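Local coordinates for histone-lysine N-methyltransferase, H3 lysine-9 specific SUVH6 (Arabidopsis thaliana, PDB 6A5K), which catalyses methyl transfer from S-adenosylmethionine to a histone H3 lysine and probably binds DNA methylated in non-CG contexts through its SRA domain, at residues I65-V69 with T169-V173; I329-G333 with L344-Q348. The protein carries 1 engineered substitution. All blocks are in the same frame, centred on the assembly; numbering follows the deposited sequence.

How the contacts relate
Two ways of stabilising irregular backbone appear in one chain. In contact 1, in the SRA domain, an arginine side chain holds a loop by its carbonyl oxygens; in contact 2, where the pre-SET zinc cluster meets the SET region, a glutamate carboxylate gathers donors from the start of a 3-10 segment. The contacts follow one another along the sequence and lie on opposite sides of the chain's centre; their centres lie about 25 and 20 Å from it and about 44 Å from each other, and their nearest atoms are about 31 Å apart, so they do not touch. Neither contributes residues to the S-adenosylmethionine pocket, but contact 2 supplies C332, which bridges two zinc ions.

Contact 1. Residues I65-V69 with T169-V173; sequences ILGEV and TPVRV
A buried arginine can organise a loop by binding its carbonyl oxygens, and I65-V69 against T169-V173 illustrates this. Both segments are largely extended, except that the first turns at G67; the closest CA pair is G67 and P170, 5.5 Å apart, and 325 Å² is buried. I65 offers its backbone: I65 O accepts hydrogen bonds from R172 NH1 at 2.7 Å and, weakly, from R172 NH2 at 3.2 Å. L66 (chi1 t, chi2 p) extends along the second segment, its CD2 3.9 Å from T169 CG2, its CG 4.2 Å from P170 CG and its CD1 3.4 Å from P170 O. G67 sits at phi/psi 97/-144, where a CB would press on the carbonyl oxygen of L66. G67 CA lies 3.9 Å from P170 CG, and a water joins the backbones, accepting from G67 N at 2.9 Å and donating to P170 O at 2.8 Å. R172 NH1 makes its second hydrogen bond to G67 O, at 2.8 Å, so one nitrogen bridges the carbonyls on both flanks of L66. Past E68, V69 places CG2 over one guanidinium face, 3.8 Å from R172 NE. R172 reaches the loop with chi1 m, chi2 t, chi3 m. Its strand, 171-176, runs between 105-113 (parallel) and 190-205 (antiparallel) in the SRA sheet; R172 NH2 also hydrogen-bonds I89 O, and L66 packs on M100 and Y102 of strand 97-102.

Contact 2. Residues I329-G333 with L344-Q348; sequences IYECG and LRVTQ. With ZN (zinc ion), chain B; ZN (zinc ion), chain C.
Segments I329-G333 and L344-Q348 show how a single carboxylate can collect the amides at the start of a 3-10 segment beside a metal cluster. I329 and Y330 are the end of a strand, E331 to G333 continue extended, and L344 to V346 lead into a 3-10 segment that begins at T347 and runs on past Q348. The nearest CA atoms are those of E331 and L344, 4.9 Å apart; 410 Å² is buried.

Between the backbones, C332 N donates a hydrogen bond to L344 O at 3.0 Å. The carboxylate hydrogen bonds dominate: with chi1 m and chi2 t, E331 OE1 accepts from V346 N at 3.1 Å, Q348 NE2 at 2.8 Å and, weakly, Q348 N at 3.4 Å, while E331 OE2 accepts from T347 N at 2.8 Å and T347 OG1 at 2.7 Å. Three successive backbone amides, the third weakly, thus converge on one carboxylate. Other side chains bind carbonyls: Q348 NE2 also donates to C332 O at 2.8 Å, and R345 NH1 and NH2 both hydrogen-bond G333 O, each at 3.0 Å. R345 NH1 hydrogen-bonds Q348 OE1 at 3.0 Å, fixing both ends of that amide.

C332 (chi1 m) is the metal ligand of the pair: its SG binds two zinc ions, each at 2.4 Å, and lies 3.8 Å from L344 CB. C332, C290 and C296 are the bridging cysteines of the three-zinc, nine-cysteine cluster characteristic of pre-SET motifs.

Around the contact, strand 328-330 edges a four-stranded sheet, parallel to strand 461-467, and so joins the cluster to the SET region; T347 packs on V466, M479 and F481 of that sheet, while Y330 and L344 touch helix 305-309.

Contact 1. Residues I65-V69 with T169-V173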
loop_
_atom_site.group_PDB
_atom_site.type_symbol
_atom_site.label_atom_id
_atom_site.label_comp_id
_atom_site.label_asym_id
_atom_site.label_seq_id
_atom_site.Cartn_x
_atom_site.Cartn_y
_atom_site.Cartn_z
ATOM N N ILE A 65 -5.227 25.399 2.961
ATOM C CA ILE A 65 -5.960 24.940 4.138
ATOM C C ILE A 65 -5.134 25.064 5.421
ATOM O O ILE A 65 -3.986 24.622 5.469
ATOM C CB ILE A 65 -6.396 23.468 3.978
ATOM C CG1 ILE A 65 -7.285 23.309 2.741
ATOM C CG2 ILE A 65 -7.120 22.985 5.229
ATOM C CD1 ILE A 65 -7.588 21.875 2.384
ATOM N N LEU A 66 -5.719 25.655 6.461
ATOM C CA LEU A 66 -5.079 25.682 7.773
ATOM C C LEU A 66 -5.621 24.568 8.661
ATOM O O LEU A 66 -6.824 24.499 8.916
ATOM C CB LEU A 66 -5.281 27.040 8.448
ATOM C CG LEU A 66 -4.337 27.398 9.602
ATOM C CD1 LEU A 66 -2.881 27.373 9.156
ATOM C CD2 LEU A 66 -4.699 28.765 10.180
ATOM N N GLY A 67 -4.732 23.693 9.124
ATOM C CA GLY A 67 -5.118 22.616 10.016
ATOM C C GLY A 67 -5.366 21.299 9.299
ATOM O O GLY A 67 -4.671 20.969 8.334
ATOM N N GLU A 68 -6.353 20.543 9.778
ATOM C CA GLU A 68 -6.674 19.230 9.214
ATOM C C GLU A 68 -7.213 19.310 7.788
ATOM O O GLU A 68 -8.069 20.134 7.480
ATOM C CB GLU A 68 -7.698 18.491 10.085
ATOM C CG GLU A 68 -7.232 18.106 11.488
ATOM C CD GLU A 68 -7.439 19.208 12.512
ATOM O OE1 GLU A 68 -7.823 20.332 12.122
ATOM O OE2 GLU A 68 -7.237 18.940 13.718
ATOM N N VAL A 69 -6.714 18.426 6.931
ATOM C CA VAL A 69 -7.204 18.298 5.567
ATOM C C VAL A 69 -8.149 17.104 5.492
ATOM O O VAL A 69 -7.758 15.990 5.834
ATOM C CB VAL A 69 -6.048 18.108 4.570
ATOM C CG1 VAL A 69 -6.579 17.829 3.169
ATOM C CG2 VAL A 69 -5.129 19.324 4.583
ATOM N N THR A 169 -1.059 29.295 15.316
ATOM C CA THR A 169 -1.860 28.558 14.347
ATOM C C THR A 169 -1.185 27.231 13.993
ATOM O O THR A 169 0.042 27.135 14.011
ATOM C CB THR A 169 -2.081 29.394 13.078
ATOM O OG1 THR A 169 -0.843 30.007 12.701
ATOM C CG2 THR A 169 -3.115 30.480 13.333
ATOM N N PRO A 170 -1.985 26.201 13.672
ATOM C CA PRO A 170 -1.410 24.872 13.431
ATOM C C PRO A 170 -0.593 24.780 12.137
ATOM O O PRO A 170 -0.846 25.506 11.173
ATOM C CB PRO A 170 -2.647 23.967 13.361
ATOM C CG PRO A 170 -3.728 24.869 12.854
ATOM C CD PRO A 170 -3.451 26.206 13.500
ATOM N N VAL A 171 0.387 23.881 12.140
ATOM C CA VAL A 171 1.238 23.634 10.984
ATOM C C VAL A 171 1.267 22.131 10.697
ATOM O O VAL A 171 1.581 21.333 11.585
ATOM C CB VAL A 171 2.685 24.145 11.217
ATOM C CG1 VAL A 171 3.584 23.812 10.022
ATOM C CG2 VAL A 171 2.693 25.645 11.504
ATOM N N ARG A 172 0.935 21.735 9.472
ATOM C CA ARG A 172 1.054 20.323 9.106
ATOM C C ARG A 172 2.518 19.957 8.904
ATOM O O ARG A 172 3.241 20.640 8.186
ATOM C CB ARG A 172 0.256 20.001 7.837
ATOM C CG ARG A 172 -1.249 20.025 8.018
ATOM C CD ARG A 172 -1.989 19.617 6.731
ATOM N NE ARG A 172 -1.689 20.520 5.621
ATOM C CZ ARG A 172 -2.259 21.709 5.443
ATOM N NH1 ARG A 172 -3.156 22.157 6.310
ATOM N NH2 ARG A 172 -1.917 22.461 4.404
ATOM N N VAL A 173 2.961 18.875 9.534
ATOM C CA VAL A 173 4.321 18.420 9.320
ATOM C C VAL A 173 4.350 17.153 8.463
ATOM O O VAL A 173 3.752 16.134 8.816
ATOM C CB VAL A 173 5.042 18.171 10.660
ATOM C CG1 VAL A 173 6.345 17.402 10.442
ATOM C CG2 VAL A 173 5.308 19.499 11.363
HETATM O O HOH W 1 -1.889 23.979 9.029
#

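Contact 2. Residues I329-G333 with L344-Q348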
loop_
_atom_site.group_PDB
_atom_site.type_symbol
_atom_site.label_atom_id
_atom_site.label_comp_id
_atom_site.label_asym_id
_atom_site.label_seq_id
_atom_site.Cartn_x
_atom_site.Cartn_y
_atom_site.Cartn_z
ATOM N N ILE A 329 -3.028 -12.896 -14.305
ATOM C CA ILE A 329 -1.634 -12.664 -14.654
ATOM C C ILE A 329 -0.925 -13.994 -14.853
ATOM O O ILE A 329 -1.124 -14.927 -14.074
ATOM C CB ILE A 329 -0.921 -11.843 -13.574
ATOM C CG1 ILE A 329 -1.444 -10.409 -13.593
ATOM C CG2 ILE A 329 0.594 -11.864 -13.767
ATOM C CD1 ILE A 329 -0.914 -9.590 -12.475
ATOM N N TYR A 330 -0.128 -14.086 -15.914
ATOM C CA TYR A 330 0.671 -15.277 -16.176
ATOM C C TYR A 330 2.136 -14.998 -15.891
ATOM O O TYR A 330 2.757 -14.161 -16.546
ATOM C CB TYR A 330 0.502 -15.749 -17.627
ATOM C CG TYR A 330 -0.924 -16.081 -17.991
ATOM C CD1 TYR A 330 -1.817 -15.081 -18.353
ATOM C CD2 TYR A 330 -1.380 -17.389 -17.963
ATOM C CE1 TYR A 330 -3.124 -15.378 -18.676
ATOM C CE2 TYR A 330 -2.689 -17.694 -18.292
ATOM C CZ TYR A 330 -3.552 -16.682 -18.646
ATOM O OH TYR A 330 -4.855 -16.972 -18.974
ATOM N N GLU A 331 2.688 -15.691 -14.902
ATOM C CA GLU A 331 4.114 -15.583 -14.627
ATOM C C GLU A 331 4.858 -16.692 -15.346
ATOM O O GLU A 331 4.261 -17.692 -15.736
ATOM C CB GLU A 331 4.385 -15.639 -13.122
ATOM C CG GLU A 331 3.811 -14.460 -12.354
ATOM C CD GLU A 331 4.345 -14.363 -10.937
ATOM O OE1 GLU A 331 5.281 -15.120 -10.594
ATOM O OE2 GLU A 331 3.825 -13.532 -10.166
ATOM N N CYS A 332 6.159 -16.509 -15.542
ATOM C CA CYS A 332 6.973 -17.564 -16.120
ATOM C C CYS A 332 7.047 -18.739 -15.152
ATOM O O CYS A 332 6.974 -18.557 -13.928
ATOM C CB CYS A 332 8.362 -17.038 -16.472
ATOM S SG CYS A 332 8.320 -16.006 -17.934
ATOM N N GLY A 333 7.171 -19.940 -15.705
ATOM C CA GLY A 333 7.096 -21.154 -14.915
ATOM C C GLY A 333 8.426 -21.867 -14.757
ATOM O O GLY A 333 9.471 -21.337 -15.135
ATOM N N LEU A 344 8.753 -11.306 -15.100
ATOM C CA LEU A 344 7.537 -12.095 -14.963
ATOM C C LEU A 344 7.649 -13.178 -13.888
ATOM O O LEU A 344 6.916 -14.158 -13.918
ATOM C CB LEU A 344 7.172 -12.746 -16.297
ATOM C CG LEU A 344 6.735 -11.804 -17.414
ATOM C CD1 LEU A 344 6.393 -12.606 -18.667
ATOM C CD2 LEU A 344 5.546 -10.973 -16.951
ATOM N N ARG A 345 8.583 -13.017 -12.957
ATOM C CA ARG A 345 8.638 -13.899 -11.796
ATOM C C ARG A 345 8.574 -13.055 -10.534
ATOM O O ARG A 345 9.565 -12.457 -10.125
ATOM C CB ARG A 345 9.904 -14.761 -11.802
ATOM C CG ARG A 345 10.019 -15.718 -12.975
ATOM C CD ARG A 345 11.284 -16.560 -12.826
ATOM N NE ARG A 345 11.615 -17.329 -14.020
ATOM C CZ ARG A 345 11.193 -18.567 -14.243
ATOM N NH1 ARG A 345 10.390 -19.158 -13.364
ATOM N NH2 ARG A 345 11.555 -19.205 -15.351
ATOM N N VAL A 346 7.396 -12.990 -9.930
ATOM C CA VAL A 346 7.197 -12.146 -8.757
ATOM C C VAL A 346 6.547 -12.924 -7.612
ATOM O O VAL A 346 7.214 -13.255 -6.631
ATOM C CB VAL A 346 6.342 -10.899 -9.094
ATOM C CG1 VAL A 346 6.110 -10.057 -7.842
ATOM C CG2 VAL A 346 7.012 -10.067 -10.175
ATOM N N THR A 347 5.255 -13.228 -7.738
ATOM C CA THR A 347 4.525 -13.862 -6.638
ATOM C C THR A 347 5.023 -15.285 -6.362
ATOM O O THR A 347 4.868 -15.801 -5.252
ATOM C CB THR A 347 2.987 -13.904 -6.901
ATOM O OG1 THR A 347 2.689 -14.777 -8.002
ATOM C CG2 THR A 347 2.467 -12.525 -7.208
ATOM N N GLN A 348 5.642 -15.916 -7.356
ATOM C CA GLN A 348 6.104 -17.290 -7.172
ATOM C C GLN A 348 7.267 -17.359 -6.174
ATOM O O GLN A 348 7.579 -18.426 -5.651
ATOM C CB GLN A 348 6.518 -17.908 -8.511
ATOM C CG GLN A 348 7.678 -17.202 -9.199
ATOM C CD GLN A 348 7.853 -17.654 -10.636
ATOM O OE1 GLN A 348 8.806 -18.356 -10.961
ATOM N NE2 GLN A 348 6.935 -17.245 -11.505
HETATM ZN ZN ZN B . 8.125 -17.703 -19.627
HETATM ZN ZN ZN C . 10.537 -15.088 -18.084
#